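Local coordinates for protein 3-oxo-glucose-6-phosphate:glutamate aminotransferase (Bacillus subtilis subsp. subtilis, PDB 4K2M) that catalyses the pyridoxal phosphate-dependent, reversible transamination of 3-dehydro-glucose 6-phosphate with glutamate to kanosamine 6-phosphate, a step of antibiotic biosynthesis, at residues I51-D56 against R319-D324. Sequence-based numbering, arbitrary orientation.
Sequences IDIEHD and RLFLAD. With ACT (acetate ion), chain F.
A CH-pi contact between Ile-53 and Phe-321 joins the additional N-terminal domain of NtdA to the aspartate aminotransferase fold, where the short helix 53-57 meets the side of the long helix 312-329. Both CB atoms point across the interface, and the nearest CA atoms, those of Ile-53 and Phe-321, are 8.5 Å apart. Methyl CG2 of Ile-53 sits almost over the middle of the phenyl ring, 3.5 Å from its centroid and 10° off the normal, with CD1 of the same side chain 3.9 Å from CE1 of Phe-321. With its CG anti to the backbone N (chi1 -177°), Phe-321 carries the ring out from its helix to meet this methyl. Glu-54 meets the edge of the ring instead: a bend at chi2 brings its carboxylate to the far end of the ring, where OE2 lies in the ring plane, 3.6 Å from CZ of Phe-321. The carboxylate stands nearly upright to the ring, 83° between planes, a placing consistent with weak attraction between the negative oxygen and the partly positive C-H edge. Leu-20 of helix 13-24, Leu-423 of helix 423-441 and the ring of Phe-58 also touch Phe-321, as part of a buried apolar cluster, while Asp-324 forms a salt bridge with Lys-24 and so adds a polar link to the N-terminal domain. At the start of helix 53-57, Asp-52 is the N-cap, its OD1 accepting from His-55 N at 2.9 Å. Two residues before Phe-321, the extended Arg-319 side chain runs to an acetate, probably from the crystallisation liquor, and its NH2 gives a nearly straight hydrogen bond of 3.0 Å to acetate OXT.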
loop_
_atom_site.group_PDB
_atom_site.type_symbol
_atom_site.label_atom_id
_atom_site.label_comp_id
_atom_site.label_asym_id
_atom_site.label_seq_id
_atom_site.Cartn_x
_atom_site.Cartn_y
_atom_site.Cartn_z
ATOM N N ILE A 51 12.823 5.652 38.545
ATOM C CA ILE A 51 11.764 4.774 38.048
ATOM C C ILE A 51 11.667 3.482 38.857
ATOM O O ILE A 51 12.685 2.874 39.167
ATOM C CB ILE A 51 12.054 4.404 36.558
ATOM C CG1 ILE A 51 11.716 5.585 35.649
ATOM C CG2 ILE A 51 11.306 3.143 36.128
ATOM C CD1 ILE A 51 10.396 6.232 35.973
ATOM N N ASP A 52 10.448 3.069 39.216
ATOM C CA ASP A 52 10.221 1.683 39.630
ATOM C C ASP A 52 9.527 1.059 38.434
ATOM O O ASP A 52 8.429 1.485 38.092
ATOM C CB ASP A 52 9.283 1.597 40.836
ATOM C CG ASP A 52 8.950 0.150 41.203
ATOM O OD1 ASP A 52 7.857 -0.345 40.828
ATOM O OD2 ASP A 52 9.800 -0.506 41.849
ATOM N N ILE A 53 10.172 0.109 37.770
ATOM C CA ILE A 53 9.643 -0.338 36.478
ATOM C C ILE A 53 8.233 -0.871 36.608
ATOM O O ILE A 53 7.353 -0.480 35.827
ATOM C CB ILE A 53 10.529 -1.380 35.800
ATOM C CG1 ILE A 53 11.850 -0.745 35.395
ATOM C CG2 ILE A 53 9.828 -1.946 34.516
ATOM C CD1 ILE A 53 12.933 -1.761 35.138
ATOM N N GLU A 54 8.008 -1.756 37.576
ATOM C CA GLU A 54 6.702 -2.410 37.679
ATOM C C GLU A 54 5.584 -1.399 37.874
ATOM O O GLU A 54 4.548 -1.474 37.227
ATOM C CB GLU A 54 6.688 -3.504 38.764
ATOM C CG GLU A 54 7.553 -4.740 38.430
ATOM C CD GLU A 54 8.979 -4.655 38.951
ATOM O OE1 GLU A 54 9.484 -3.527 39.206
ATOM O OE2 GLU A 54 9.594 -5.738 39.114
ATOM N N HIS A 55 5.795 -0.416 38.737
ATOM C CA HIS A 55 4.755 0.574 38.952
ATOM C C HIS A 55 4.707 1.656 37.869
ATOM O O HIS A 55 3.625 1.991 37.352
ATOM C CB HIS A 55 4.888 1.243 40.323
ATOM C CG HIS A 55 3.788 2.217 40.591
ATOM N ND1 HIS A 55 2.489 1.818 40.835
ATOM C CD2 HIS A 55 3.773 3.572 40.586
ATOM C CE1 HIS A 55 1.731 2.887 41.002
ATOM N NE2 HIS A 55 2.483 3.962 40.846
ATOM N N ASP A 56 5.863 2.228 37.536
ATOM C CA ASP A 56 5.867 3.435 36.706
ATOM C C ASP A 56 5.676 3.144 35.224
ATOM O O ASP A 56 5.035 3.931 34.515
ATOM C CB ASP A 56 7.133 4.270 36.943
ATOM C CG ASP A 56 7.197 4.834 38.354
ATOM O OD1 ASP A 56 6.173 5.376 38.816
ATOM O OD2 ASP A 56 8.265 4.725 38.991
ATOM N N ARG A 319 9.106 -4.438 26.222
ATOM C CA ARG A 319 9.173 -5.807 25.706
ATOM C C ARG A 319 10.296 -6.600 26.339
ATOM O O ARG A 319 10.105 -7.766 26.707
ATOM C CB ARG A 319 9.339 -5.805 24.181
ATOM C CG ARG A 319 8.104 -5.335 23.437
ATOM C CD ARG A 319 8.420 -5.313 21.932
ATOM N NE ARG A 319 7.254 -4.919 21.140
ATOM C CZ ARG A 319 6.358 -5.772 20.652
ATOM N NH1 ARG A 319 6.500 -7.074 20.860
ATOM N NH2 ARG A 319 5.302 -5.319 19.974
ATOM N N LEU A 320 11.466 -5.975 26.473
ATOM C CA LEU A 320 12.604 -6.652 27.083
ATOM C C LEU A 320 12.291 -7.001 28.547
ATOM O O LEU A 320 12.618 -8.100 29.020
ATOM C CB LEU A 320 13.857 -5.772 27.008
ATOM C CG LEU A 320 15.022 -6.195 27.908
ATOM C CD1 LEU A 320 15.596 -7.537 27.476
ATOM C CD2 LEU A 320 16.111 -5.114 27.949
ATOM N N PHE A 321 11.673 -6.063 29.261
ATOM C CA PHE A 321 11.343 -6.300 30.664
ATOM C C PHE A 321 10.417 -7.496 30.771
ATOM O O PHE A 321 10.608 -8.374 31.619
ATOM C CB PHE A 321 10.682 -5.080 31.316
ATOM C CG PHE A 321 10.404 -5.267 32.785
ATOM C CD1 PHE A 321 11.415 -5.070 33.720
ATOM C CD2 PHE A 321 9.148 -5.662 33.227
ATOM C CE1 PHE A 321 11.180 -5.246 35.081
ATOM C CE2 PHE A 321 8.900 -5.841 34.587
ATOM C CZ PHE A 321 9.927 -5.637 35.513
ATOM N N LEU A 322 9.411 -7.535 29.904
ATOM C CA LEU A 322 8.490 -8.664 29.873
ATOM C C LEU A 322 9.208 -9.979 29.578
ATOM O O LEU A 322 8.934 -10.991 30.225
ATOM C CB LEU A 322 7.394 -8.437 28.830
ATOM C CG LEU A 322 6.375 -7.379 29.253
ATOM C CD1 LEU A 322 5.501 -7.021 28.050
ATOM C CD2 LEU A 322 5.496 -7.850 30.437
ATOM N N ALA A 323 10.117 -9.973 28.609
ATOM C CA ALA A 323 10.826 -11.191 28.238
ATOM C C ALA A 323 11.689 -11.660 29.402
ATOM O O ALA A 323 11.718 -12.846 29.733
ATOM C CB ALA A 323 11.680 -10.973 26.982
ATOM N N ASP A 324 12.381 -10.715 30.027
ATOM C CA ASP A 324 13.232 -11.021 31.181
ATOM C C ASP A 324 12.398 -11.637 32.300
ATOM O O ASP A 324 12.842 -12.572 32.974
ATOM C CB ASP A 324 13.914 -9.735 31.662
ATOM C CG ASP A 324 14.803 -9.951 32.882
ATOM O OD1 ASP A 324 15.720 -10.799 32.834
ATOM O OD2 ASP A 324 14.590 -9.247 33.878
HETATM C C ACT F . 3.595 -7.929 18.969
HETATM O O ACT F . 4.448 -7.962 19.840
HETATM O OXT ACT F . 3.095 -6.854 18.660
HETATM C CH3 ACT F . 3.158 -9.215 18.310
#